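Local coordinates for designed helical repeat protein (Synthetic construct, PDB 5CWQ) that has no known natural function but, as a computationally designed synthetic protein, folds into a stack of repeated helices, at residues K193-A198 with L209-E214; E133-S138 with I155-A160; R179-A184 with E219-V224; L36-I41 with L93-I98. All coordinates share one frame; numbering follows the deposited sequence. Where two conformers were deposited one is given.

In the fold
All four contacts join helix to helix, in a chain that is almost entirely helical, and all four are buried. Contacts 1 and 3 hold the same pair, helices 174-201 and 204-230, at two levels; contact 1 is nested inside the loop that contact 3 closes. Contact 2 pairs helix 117-144 with helix 147-171, its neighbour in the chain. Contact 4 differs: helices 33-57 and 90-114 run nearly parallel, with helix 60-86 between them in sequence. Contacts 2 and 4 lie nearer the chain centre and are apolar across the interface. Contact 1, farther out, carries a salt bridge, and contact 3 has a phosphate at its outer end. R135 of contact 2 reaches D183 of contact 3.

Contact 1 of 4, residues K193-A198 with L209-E214; sequences KVKESA and LAEEAE
K195 lays its CB against the methyl of A210, with 3.7 Å between the two CB atoms. The backbones are close here, and the CA atoms of K195 and A210 are 5.1 Å apart. On the buried side, V194 CG1 rests on the same A210 CB. The rest of the K195 chain runs on past E211 to E214. Its CG is anti to the backbone N (chi1 177°). Farther out, the bend at chi3 (71°) brings CE near E214 OE1, and NZ is bonded beyond it. The aliphatic part crosses E211 at about a right angle. K195 CD comes within 3.4 Å of E211 CG, so this glutamate meets the lysine mainly through carbon. E211 OE2 stays 5.1 Å from K195 NZ, too far for a direct ion pair. The charge is met by E214, whose side chain is extended beyond CG. K195 NZ donates to E214 OE1 at 2.9 Å, on the syn lone pair, and this is a salt bridge. E214 is itself buried, so the lysine probably helps to offset the cost of placing its charge there. An alanine in place of K195 would probably leave the E214 carboxylate without this cationic mate and strip E211 CG of its carbon cover. E214 also packs on E188, A191 and R192 of helix 174-201. The two segments are antiparallel, with axes 159° apart. They belong to the last two helices of the chain, 174-201 and 204-230. Helix 147-171 lies against both: V194 touches its L150 and L154, while L209 touches A151.

Contact 2 of 4, residues E133-S138 with I155-A160; sequences EARKVS and IAIALA
A134 and I157 meet where two consecutive helices of the repeat array pack as an antiparallel hairpin. Helix 117-144 turns back into helix 147-171, and the short segments lie 8.9 Å apart between axes. Apolar contact does most of the work. The methyl of A134 sits between two partners on the second helix. A134 CB touches A156 CB at 3.9 Å, and it also presses on the side chain of I157. The small alanines let the backbones come close. I157 has CG1 anti to the carbonyl carbon (chi1 -71°), and its CD1 lies beyond A134, near R135 and S138. I157 CD1 approaches R135 CA at 4.0 Å. The I157 side chain also crosses the R135 chain at about a right angle, with CD1 against CG. A glycine in place of I157 would probably open a gap beside the A134 methyl and leave R135 without the CD1 it packs on. L131, also on helix 117-144, packs on I157 as well. One charged contact lies at the margin. R135 CG touches I157, and the chain, extended from CG to NE, then leads away to a salt bridge with D183 of helix 174-201. The remaining polar contact lies within one helix. S138 has two conformers, and the very short approach of its OG to R135 O in one of them is doubtful. The firmest detail is apolar: A134 CB and I157 CG1 are 3.5 Å apart, tighter than usual for two carbons.

Contact 3 of 4, residues R179-A184 with E219-V224; sequences RAYEDA and EARRHV. With PO4 (phosphate ion), chain F.
Y181 leans across to R221, and its CD1 and CE1 atoms meet the aliphatic part of R221 obliquely. CE1 of Y181 lies 3.6 Å from R221 CG. The ring and guanidinium planes are 32° apart. CG of Y181 is anti to the backbone N (chi1 173°), and the ring beyond it lies against R221 CG. Between the helices the surfaces fit bump to hollow. V224 is one bump, set between Y181 CB and A180 CB. Its two methyls divide between these neighbours: V224 CG1 meets Y181 CB at 4.0 Å, and CG2 meets the methyl of A180. One turn away two small methyls meet, A184 CB and A220 CB, 4.0 Å apart. A184 CB also faces the backbone N of R221. A165 of helix 147-171 touches V224 as well. A phosphate ion, probably from the crystallisation liquor, sits at the outer end. Y181 OH donates to phosphate O3 at 2.8 Å, near the plane of the ring. Phosphate O4 lies 3.2 Å from R221 CD, and Q225 NE2 gives the ion another hydrogen bond. The contact is therefore apolar between the helices and polar at its outer end. R221 comes to the ion chiefly through CG and CD, so its positive charge probably helps to hold the anion from a distance.

Contact 4 of 4, residues L36-I41 with L93-I98; sequences LAEALI and LALALI
I41 and L95 meet through matching first torsions. I41 has CG1 anti to the carbonyl carbon (chi1 -67°), and L95 has CG in the same relation to its own carbonyl carbon. From there I41 extends CD1 into the angle between L95 and I98. That one methyl touches three things. I41 CD1 lies 3.9 Å from L95 CD2. On I98, the same I41 CD1 meets CG2 at 4.0 Å. I41 CD1 is also 3.5 Å from the backbone oxygen L95 O. I41 crosses both side chains obliquely. One turn earlier, A37 fits closely against the second helix. A37 CB rests on L95 CB at 3.8 Å, and the CA atoms of A37 and A96 are only 5.2 Å apart. At the outer margin, E38 offers CG to L95 CD1, a carbon contact at 4.3 Å. The cluster is buried and continues to the next helix of the same row, where L152 of helix 147-171 touches L95 and I98. L36 and L40 pack on V80 of helix 60-86. The axes are 17° apart, close to parallel. The two segments come from helices 33-57 and 90-114, which are separated in sequence by helix 60-86. Such side-by-side, nearly parallel packing of every second helix is characteristic of helical repeat proteins.

Contact 1 of 4, residues K193-A198 with L209-E214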
loop_
_atom_site.group_PDB
_atom_site.type_symbol
_atom_site.label_atom_id
_atom_site.label_comp_id
_atom_site.label_asym_id
_atom_site.label_seq_id
_atom_site.Cartn_x
_atom_site.Cartn_y
_atom_site.Cartn_z
ATOM N N LYS A 193 -6.980 8.257 16.293
ATOM C CA LYS A 193 -7.710 7.794 17.471
ATOM C C LYS A 193 -7.158 6.461 17.965
ATOM O O LYS A 193 -6.997 6.257 19.170
ATOM C CB LYS A 193 -9.205 7.659 17.168
ATOM C CG LYS A 193 -9.917 8.980 16.931
ATOM C CD LYS A 193 -11.430 8.807 16.981
ATOM C CE LYS A 193 -12.156 9.932 16.261
ATOM N NZ LYS A 193 -12.741 9.472 14.968
ATOM N N VAL A 194 -6.872 5.555 17.035
ATOM C CA VAL A 194 -6.268 4.274 17.380
ATOM C C VAL A 194 -4.911 4.506 18.042
ATOM O O VAL A 194 -4.569 3.846 19.023
ATOM C CB VAL A 194 -6.107 3.369 16.134
ATOM C CG1 VAL A 194 -5.268 2.141 16.451
ATOM C CG2 VAL A 194 -7.474 2.944 15.610
ATOM N N LYS A 195 -4.149 5.453 17.504
ATOM C CA LYS A 195 -2.841 5.799 18.056
ATOM C C LYS A 195 -2.955 6.314 19.491
ATOM O O LYS A 195 -2.182 5.919 20.365
ATOM C CB LYS A 195 -2.154 6.847 17.177
ATOM C CG LYS A 195 -0.810 7.337 17.705
ATOM C CD LYS A 195 -0.298 8.530 16.908
ATOM C CE LYS A 195 -1.119 9.781 17.178
ATOM N NZ LYS A 195 -0.619 10.949 16.409
ATOM N N GLU A 196 -3.920 7.198 19.728
ATOM C CA GLU A 196 -4.097 7.807 21.042
ATOM C C GLU A 196 -4.607 6.801 22.072
ATOM O O GLU A 196 -4.232 6.863 23.243
ATOM C CB GLU A 196 -5.051 8.997 20.946
ATOM C CG GLU A 196 -4.458 10.178 20.198
ATOM C CD GLU A 196 -5.474 11.263 19.898
ATOM O OE1 GLU A 196 -6.682 11.033 20.121
ATOM O OE2 GLU A 196 -5.062 12.348 19.438
ATOM N N SER A 197 -5.462 5.882 21.634
ATOM C CA SER A 197 -5.960 4.827 22.511
ATOM C C SER A 197 -4.834 3.869 22.888
ATOM O O SER A 197 -4.761 3.399 24.023
ATOM C CB SER A 197 -7.102 4.060 21.842
ATOM O OG SER A 197 -8.276 4.849 21.772
ATOM N N ALA A 198 -3.957 3.584 21.931
ATOM C CA ALA A 198 -2.811 2.716 22.175
ATOM C C ALA A 198 -1.835 3.375 23.147
ATOM O O ALA A 198 -1.335 2.734 24.074
ATOM C CB ALA A 198 -2.113 2.380 20.869
ATOM N N LEU A 209 2.089 1.236 14.500
ATOM C CA LEU A 209 1.332 0.839 13.316
ATOM C C LEU A 209 0.294 1.894 12.941
ATOM O O LEU A 209 0.094 2.190 11.762
ATOM C CB LEU A 209 0.651 -0.513 13.546
ATOM C CG LEU A 209 1.589 -1.709 13.746
ATOM C CD1 LEU A 209 0.804 -2.947 14.142
ATOM C CD2 LEU A 209 2.413 -1.981 12.494
ATOM N N ALA A 210 -0.365 2.460 13.948
ATOM C CA ALA A 210 -1.354 3.505 13.722
ATOM C C ALA A 210 -0.698 4.755 13.137
ATOM O O ALA A 210 -1.306 5.476 12.341
ATOM C CB ALA A 210 -2.074 3.838 15.020
ATOM N N GLU A 211 0.548 5.006 13.528
ATOM C CA GLU A 211 1.279 6.172 13.045
ATOM C C GLU A 211 1.642 6.031 11.572
ATOM O O GLU A 211 1.645 7.016 10.836
ATOM C CB GLU A 211 2.532 6.402 13.895
ATOM C CG GLU A 211 2.205 7.049 15.236
ATOM C CD GLU A 211 3.361 7.051 16.211
ATOM O OE1 GLU A 211 4.347 6.318 15.989
ATOM O OE2 GLU A 211 3.271 7.794 17.211
ATOM N N GLU A 212 1.939 4.809 11.139
ATOM C CA GLU A 212 2.154 4.545 9.721
ATOM C C GLU A 212 0.922 4.955 8.923
ATOM O O GLU A 212 1.014 5.743 7.982
ATOM C CB GLU A 212 2.460 3.067 9.470
ATOM C CG GLU A 212 3.804 2.598 9.988
ATOM C CD GLU A 212 4.114 1.168 9.579
ATOM O OE1 GLU A 212 3.774 0.786 8.439
ATOM O OE2 GLU A 212 4.695 0.425 10.396
ATOM N N ALA A 213 -0.228 4.416 9.314
ATOM C CA ALA A 213 -1.487 4.700 8.634
ATOM C C ALA A 213 -1.790 6.197 8.624
ATOM O O ALA A 213 -2.225 6.741 7.608
ATOM C CB ALA A 213 -2.627 3.931 9.294
ATOM N N GLU A 214 -1.554 6.861 9.752
ATOM C CA GLU A 214 -1.852 8.287 9.869
ATOM C C GLU A 214 -1.012 9.114 8.898
ATOM O O GLU A 214 -1.535 9.978 8.197
ATOM C CB GLU A 214 -1.619 8.778 11.301
ATOM C CG GLU A 214 -2.054 10.228 11.520
ATOM C CD GLU A 214 -1.782 10.729 12.930
ATOM O OE1 GLU A 214 -1.140 10.003 13.717
ATOM O OE2 GLU A 214 -2.213 11.858 13.249
#

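Contact 2 of 4, residues E133-S138 with I155-A160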
loop_
_atom_site.group_PDB
_atom_site.type_symbol
_atom_site.label_atom_id
_atom_site.label_comp_id
_atom_site.label_asym_id
_atom_site.label_seq_id
_atom_site.Cartn_x
_atom_site.Cartn_y
_atom_site.Cartn_z
ATOM N N GLU A 133 -11.794 -4.265 0.682
ATOM C CA GLU A 133 -11.439 -5.451 1.456
ATOM C C GLU A 133 -10.855 -5.058 2.809
ATOM O O GLU A 133 -11.205 -5.637 3.834
ATOM C CB GLU A 133 -10.443 -6.324 0.690
ATOM C CG GLU A 133 -11.017 -6.958 -0.567
ATOM C CD GLU A 133 -10.065 -7.951 -1.210
ATOM O OE1 GLU A 133 -9.493 -8.789 -0.481
ATOM O OE2 GLU A 133 -9.889 -7.891 -2.445
ATOM N N ALA A 134 -9.966 -4.070 2.806
ATOM C CA ALA A 134 -9.314 -3.627 4.033
ATOM C C ALA A 134 -10.315 -2.959 4.974
ATOM O O ALA A 134 -10.192 -3.062 6.196
ATOM C CB ALA A 134 -8.174 -2.679 3.709
ATOM N N ARG A 135 -11.301 -2.277 4.400
ATOM C CA ARG A 135 -12.365 -1.653 5.184
ATOM C C ARG A 135 -13.141 -2.692 5.988
ATOM O O ARG A 135 -13.463 -2.469 7.155
ATOM C CB ARG A 135 -13.323 -0.880 4.274
ATOM C CG ARG A 135 -12.859 0.527 3.924
ATOM C CD ARG A 135 -13.779 1.171 2.895
ATOM N NE ARG A 135 -13.421 2.561 2.621
ATOM C CZ ARG A 135 -13.969 3.302 1.661
ATOM N NH1 ARG A 135 -14.901 2.791 0.868
ATOM N NH2 ARG A 135 -13.582 4.558 1.490
ATOM N N LYS A 136 -13.439 -3.826 5.362
ATOM C CA LYS A 136 -14.155 -4.904 6.034
ATOM C C LYS A 136 -13.338 -5.463 7.197
ATOM O O LYS A 136 -13.876 -5.722 8.277
ATOM C CB LYS A 136 -14.494 -6.018 5.040
ATOM C CG LYS A 136 -15.445 -5.588 3.934
ATOM C CD LYS A 136 -15.503 -6.611 2.808
ATOM C CE LYS A 136 -16.282 -6.078 1.614
ATOM N NZ LYS A 136 -16.245 -7.014 0.457
ATOM N N VAL A 137 -12.041 -5.644 6.974
ATOM C CA VAL A 137 -11.156 -6.186 8.002
ATOM C C VAL A 137 -11.069 -5.225 9.182
ATOM O O VAL A 137 -11.055 -5.652 10.337
ATOM C CB VAL A 137 -9.740 -6.464 7.445
ATOM C CG1 VAL A 137 -8.794 -6.937 8.550
ATOM C CG2 VAL A 137 -9.804 -7.499 6.337
ATOM N N SER A 138 -11.022 -3.927 8.895
ATOM C CA SER A 138 -10.925 -2.922 9.948
ATOM C C SER A 138 -12.202 -2.886 10.784
ATOM O O SER A 138 -12.150 -2.702 12.001
ATOM C CB SER A 138 -10.643 -1.539 9.355
ATOM O OG SER A 138 -11.731 -1.085 8.570
ATOM N N ILE A 155 -3.439 0.654 7.735
ATOM C CA ILE A 155 -2.268 0.862 6.893
ATOM C C ILE A 155 -2.597 0.456 5.461
ATOM O O ILE A 155 -2.288 1.180 4.513
ATOM C CB ILE A 155 -1.047 0.062 7.409
ATOM C CG1 ILE A 155 -0.601 0.596 8.772
ATOM C CG2 ILE A 155 0.122 0.137 6.425
ATOM C CD1 ILE A 155 0.394 -0.301 9.497
ATOM N N ALA A 156 -3.235 -0.701 5.308
ATOM C CA ALA A 156 -3.626 -1.182 3.990
ATOM C C ALA A 156 -4.575 -0.187 3.328
ATOM O O ALA A 156 -4.467 0.090 2.134
ATOM C CB ALA A 156 -4.276 -2.562 4.095
ATOM N N ILE A 157 -5.497 0.357 4.118
ATOM C CA ILE A 157 -6.438 1.358 3.630
ATOM C C ILE A 157 -5.708 2.614 3.166
ATOM O O ILE A 157 -5.970 3.120 2.077
ATOM C CB ILE A 157 -7.471 1.722 4.720
ATOM C CG1 ILE A 157 -8.437 0.554 4.922
ATOM C CG2 ILE A 157 -8.261 2.979 4.344
ATOM C CD1 ILE A 157 -9.311 0.670 6.154
ATOM N N ALA A 158 -4.795 3.114 3.995
ATOM C CA ALA A 158 -4.065 4.339 3.681
ATOM C C ALA A 158 -3.231 4.176 2.410
ATOM O O ALA A 158 -3.171 5.084 1.579
ATOM C CB ALA A 158 -3.175 4.743 4.857
ATOM N N LEU A 159 -2.593 3.020 2.256
ATOM C CA LEU A 159 -1.820 2.741 1.048
ATOM C C LEU A 159 -2.728 2.754 -0.179
ATOM O O LEU A 159 -2.362 3.284 -1.231
ATOM C CB LEU A 159 -1.106 1.393 1.158
ATOM C CG LEU A 159 0.071 1.330 2.130
ATOM C CD1 LEU A 159 0.480 -0.115 2.359
ATOM C CD2 LEU A 159 1.250 2.150 1.613
ATOM N N ALA A 160 -3.915 2.173 -0.034
ATOM C CA ALA A 160 -4.882 2.126 -1.124
ATOM C C ALA A 160 -5.335 3.532 -1.511
ATOM O O ALA A 160 -5.457 3.851 -2.693
ATOM C CB ALA A 160 -6.079 1.271 -0.731
#

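Contact 3 of 4, residues R179-A184 with E219-V224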
loop_
_atom_site.group_PDB
_atom_site.type_symbol
_atom_site.label_atom_id
_atom_site.label_comp_id
_atom_site.label_asym_id
_atom_site.label_seq_id
_atom_site.Cartn_x
_atom_site.Cartn_y
_atom_site.Cartn_z
ATOM N N ARG A 179 -12.692 12.086 -3.973
ATOM C CA ARG A 179 -12.929 10.842 -3.251
ATOM C C ARG A 179 -11.707 10.439 -2.430
ATOM O O ARG A 179 -11.829 10.066 -1.264
ATOM C CB ARG A 179 -13.298 9.720 -4.222
ATOM C CG ARG A 179 -14.794 9.567 -4.454
ATOM C CD ARG A 179 -15.078 8.528 -5.525
ATOM N NE ARG A 179 -14.767 9.026 -6.863
ATOM C CZ ARG A 179 -14.649 8.257 -7.942
ATOM N NH1 ARG A 179 -14.803 6.943 -7.848
ATOM N NH2 ARG A 179 -14.367 8.803 -9.116
ATOM N N ALA A 180 -10.532 10.517 -3.047
ATOM C CA ALA A 180 -9.287 10.187 -2.366
ATOM C C ALA A 180 -9.070 11.112 -1.173
ATOM O O ALA A 180 -8.693 10.665 -0.090
ATOM C CB ALA A 180 -8.113 10.281 -3.330
ATOM N N TYR A 181 -9.315 12.401 -1.385
ATOM C CA TYR A 181 -9.167 13.400 -0.335
ATOM C C TYR A 181 -10.042 13.085 0.874
ATOM O O TYR A 181 -9.576 13.122 2.013
ATOM C CB TYR A 181 -9.510 14.790 -0.874
ATOM C CG TYR A 181 -9.544 15.867 0.187
ATOM C CD1 TYR A 181 -8.374 16.470 0.630
ATOM C CD2 TYR A 181 -10.747 16.282 0.742
ATOM C CE1 TYR A 181 -8.402 17.456 1.600
ATOM C CE2 TYR A 181 -10.785 17.265 1.711
ATOM C CZ TYR A 181 -9.611 17.850 2.137
ATOM O OH TYR A 181 -9.653 18.831 3.103
ATOM N N GLU A 182 -11.312 12.781 0.623
ATOM C CA GLU A 182 -12.244 12.475 1.702
ATOM C C GLU A 182 -11.881 11.155 2.379
ATOM O O GLU A 182 -11.965 11.039 3.602
ATOM C CB GLU A 182 -13.678 12.429 1.173
ATOM C CG GLU A 182 -14.184 13.765 0.637
ATOM C CD GLU A 182 -14.238 14.852 1.701
ATOM O OE1 GLU A 182 -14.226 14.516 2.905
ATOM O OE2 GLU A 182 -14.293 16.046 1.330
ATOM N N ASP A 183 -11.479 10.166 1.583
ATOM C CA ASP A 183 -11.003 8.896 2.125
ATOM C C ASP A 183 -9.819 9.114 3.062
ATOM O O ASP A 183 -9.760 8.536 4.146
ATOM C CB ASP A 183 -10.583 7.936 1.005
ATOM C CG ASP A 183 -11.752 7.439 0.183
ATOM O OD1 ASP A 183 -12.903 7.492 0.662
ATOM O OD2 ASP A 183 -11.509 6.979 -0.953
ATOM N N ALA A 184 -8.881 9.955 2.635
ATOM C CA ALA A 184 -7.651 10.188 3.384
ATOM C C ALA A 184 -7.927 10.869 4.723
ATOM O O ALA A 184 -7.297 10.545 5.733
ATOM C CB ALA A 184 -6.681 11.025 2.559
ATOM N N GLU A 219 -0.022 12.062 3.686
ATOM C CA GLU A 219 0.669 12.216 2.408
ATOM C C GLU A 219 -0.334 12.163 1.260
ATOM O O GLU A 219 -0.221 12.911 0.290
ATOM C CB GLU A 219 1.741 11.140 2.213
ATOM C CG GLU A 219 2.395 11.208 0.825
ATOM C CD GLU A 219 3.608 10.308 0.670
ATOM O OE1 GLU A 219 4.309 10.053 1.669
ATOM O OE2 GLU A 219 3.868 9.862 -0.468
ATOM N N ALA A 220 -1.312 11.269 1.373
ATOM C CA ALA A 220 -2.347 11.136 0.357
ATOM C C ALA A 220 -3.119 12.440 0.208
ATOM O O ALA A 220 -3.403 12.882 -0.904
ATOM C CB ALA A 220 -3.289 9.997 0.708
ATOM N N ARG A 221 -3.452 13.054 1.339
ATOM C CA ARG A 221 -4.178 14.314 1.338
ATOM C C ARG A 221 -3.331 15.424 0.727
ATOM O O ARG A 221 -3.807 16.181 -0.116
ATOM C CB ARG A 221 -4.602 14.692 2.757
ATOM C CG ARG A 221 -5.403 15.980 2.830
ATOM C CD ARG A 221 -5.971 16.222 4.218
ATOM N NE ARG A 221 -4.929 16.292 5.238
ATOM C CZ ARG A 221 -5.090 16.834 6.441
ATOM N NH1 ARG A 221 -6.253 17.371 6.786
ATOM N NH2 ARG A 221 -4.081 16.847 7.302
ATOM N N ARG A 222 -2.074 15.512 1.149
ATOM C CA ARG A 222 -1.163 16.514 0.608
ATOM C C ARG A 222 -1.000 16.354 -0.900
ATOM O O ARG A 222 -0.953 17.343 -1.630
ATOM C CB ARG A 222 0.205 16.427 1.292
ATOM C CG ARG A 222 0.240 17.030 2.686
ATOM C CD ARG A 222 1.670 17.200 3.181
ATOM N NE ARG A 222 2.407 15.937 3.195
ATOM C CZ ARG A 222 2.425 15.081 4.215
ATOM N NH1 ARG A 222 1.741 15.333 5.324
ATOM N NH2 ARG A 222 3.132 13.962 4.124
ATOM N N HIS A 223 -0.920 15.109 -1.359
ATOM C CA HIS A 223 -0.717 14.828 -2.777
ATOM C C HIS A 223 -1.876 15.373 -3.602
ATOM O O HIS A 223 -1.668 16.047 -4.607
ATOM C CB HIS A 223 -0.564 13.326 -3.011
ATOM C CG HIS A 223 -0.074 12.974 -4.381
ATOM N ND1 HIS A 223 1.239 13.145 -4.768
ATOM C CD2 HIS A 223 -0.718 12.461 -5.456
ATOM C CE1 HIS A 223 1.381 12.751 -6.022
ATOM N NE2 HIS A 223 0.210 12.333 -6.463
ATOM N N VAL A 224 -3.096 15.078 -3.165
ATOM C CA VAL A 224 -4.295 15.565 -3.835
ATOM C C VAL A 224 -4.375 17.088 -3.813
ATOM O O VAL A 224 -4.673 17.716 -4.830
ATOM C CB VAL A 224 -5.568 14.995 -3.181
ATOM C CG1 VAL A 224 -6.814 15.641 -3.766
ATOM C CG2 VAL A 224 -5.620 13.493 -3.364
HETATM P P PO4 F . -6.222 20.411 4.033
HETATM O O1 PO4 F . -5.368 20.883 5.186
HETATM O O2 PO4 F . -6.445 21.551 3.070
HETATM O O3 PO4 F . -7.552 19.924 4.558
HETATM O O4 PO4 F . -5.519 19.280 3.320
#

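Contact 4 of 4, residues L36-I41 with L93-I98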
loop_
_atom_site.group_PDB
_atom_site.type_symbol
_atom_site.label_atom_id
_atom_site.label_comp_id
_atom_site.label_asym_id
_atom_site.label_seq_id
_atom_site.Cartn_x
_atom_site.Cartn_y
_atom_site.Cartn_z
ATOM N N LEU A 36 5.479 -15.398 5.568
ATOM C CA LEU A 36 5.329 -15.275 4.125
ATOM C C LEU A 36 4.737 -13.916 3.777
ATOM O O LEU A 36 5.233 -13.220 2.891
ATOM C CB LEU A 36 4.448 -16.403 3.583
ATOM C CG LEU A 36 4.028 -16.327 2.114
ATOM C CD1 LEU A 36 5.233 -16.215 1.204
ATOM C CD2 LEU A 36 3.193 -17.544 1.742
ATOM N N ALA A 37 3.682 -13.540 4.493
ATOM C CA ALA A 37 3.013 -12.262 4.283
ATOM C C ALA A 37 3.953 -11.092 4.558
ATOM O O ALA A 37 3.962 -10.102 3.822
ATOM C CB ALA A 37 1.778 -12.167 5.167
ATOM N N GLU A 38 4.742 -11.207 5.620
ATOM C CA GLU A 38 5.697 -10.165 5.981
ATOM C C GLU A 38 6.786 -10.037 4.923
ATOM O O GLU A 38 7.253 -8.938 4.630
ATOM C CB GLU A 38 6.320 -10.460 7.346
ATOM C CG GLU A 38 5.373 -10.211 8.511
ATOM C CD GLU A 38 5.913 -10.721 9.834
ATOM O OE1 GLU A 38 6.932 -11.445 9.828
ATOM O OE2 GLU A 38 5.314 -10.399 10.879
ATOM N N ALA A 39 7.182 -11.169 4.349
ATOM C CA ALA A 39 8.193 -11.180 3.302
ATOM C C ALA A 39 7.663 -10.510 2.036
ATOM O O ALA A 39 8.401 -9.820 1.334
ATOM C CB ALA A 39 8.633 -12.606 3.005
ATOM N N LEU A 40 6.379 -10.709 1.754
ATOM C CA LEU A 40 5.754 -10.127 0.570
ATOM C C LEU A 40 5.622 -8.613 0.711
ATOM O O LEU A 40 5.685 -7.886 -0.280
ATOM C CB LEU A 40 4.383 -10.763 0.318
ATOM C CG LEU A 40 4.402 -12.224 -0.147
ATOM C CD1 LEU A 40 2.990 -12.787 -0.220
ATOM C CD2 LEU A 40 5.101 -12.374 -1.493
ATOM N N ILE A 41 5.441 -8.140 1.941
ATOM C CA ILE A 41 5.451 -6.704 2.211
ATOM C C ILE A 41 6.825 -6.135 1.880
ATOM O O ILE A 41 6.938 -5.042 1.325
ATOM C CB ILE A 41 5.100 -6.390 3.684
ATOM C CG1 ILE A 41 3.643 -6.759 3.967
ATOM C CG2 ILE A 41 5.329 -4.905 3.999
ATOM C CD1 ILE A 41 3.272 -6.712 5.434
ATOM N N LEU A 93 -4.158 -11.994 7.155
ATOM C CA LEU A 93 -4.974 -11.376 6.117
ATOM C C LEU A 93 -4.621 -9.900 5.978
ATOM O O LEU A 93 -4.387 -9.413 4.874
ATOM C CB LEU A 93 -6.467 -11.533 6.428
ATOM C CG LEU A 93 -7.440 -10.809 5.489
ATOM C CD1 LEU A 93 -7.254 -11.251 4.039
ATOM C CD2 LEU A 93 -8.878 -11.035 5.942
ATOM N N ALA A 94 -4.575 -9.198 7.106
ATOM C CA ALA A 94 -4.277 -7.771 7.111
ATOM C C ALA A 94 -2.891 -7.510 6.533
ATOM O O ALA A 94 -2.701 -6.574 5.757
ATOM C CB ALA A 94 -4.382 -7.209 8.524
ATOM N N LEU A 95 -1.928 -8.344 6.909
ATOM C CA LEU A 95 -0.566 -8.224 6.395
ATOM C C LEU A 95 -0.530 -8.441 4.884
ATOM O O LEU A 95 0.180 -7.736 4.166
ATOM C CB LEU A 95 0.357 -9.224 7.096
ATOM C CG LEU A 95 0.609 -8.952 8.581
ATOM C CD1 LEU A 95 1.174 -10.189 9.268
ATOM C CD2 LEU A 95 1.547 -7.768 8.755
ATOM N N ALA A 96 -1.298 -9.415 4.406
ATOM C CA ALA A 96 -1.372 -9.692 2.976
ATOM C C ALA A 96 -1.960 -8.501 2.228
ATOM O O ALA A 96 -1.512 -8.163 1.133
ATOM C CB ALA A 96 -2.202 -10.943 2.717
ATOM N N LEU A 97 -2.960 -7.865 2.829
ATOM C CA LEU A 97 -3.608 -6.712 2.213
ATOM C C LEU A 97 -2.657 -5.522 2.133
ATOM O O LEU A 97 -2.725 -4.730 1.190
ATOM C CB LEU A 97 -4.869 -6.331 2.989
ATOM C CG LEU A 97 -6.029 -7.327 2.905
ATOM C CD1 LEU A 97 -7.157 -6.916 3.837
ATOM C CD2 LEU A 97 -6.547 -7.465 1.480
ATOM N N ILE A 98 -1.771 -5.397 3.116
ATOM C CA ILE A 98 -0.749 -4.358 3.082
ATOM C C ILE A 98 0.176 -4.605 1.893
ATOM O O ILE A 98 0.522 -3.673 1.167
ATOM C CB ILE A 98 0.069 -4.307 4.400
ATOM C CG1 ILE A 98 -0.817 -3.825 5.552
ATOM C CG2 ILE A 98 1.291 -3.383 4.264
ATOM C CD1 ILE A 98 -0.195 -4.012 6.933
#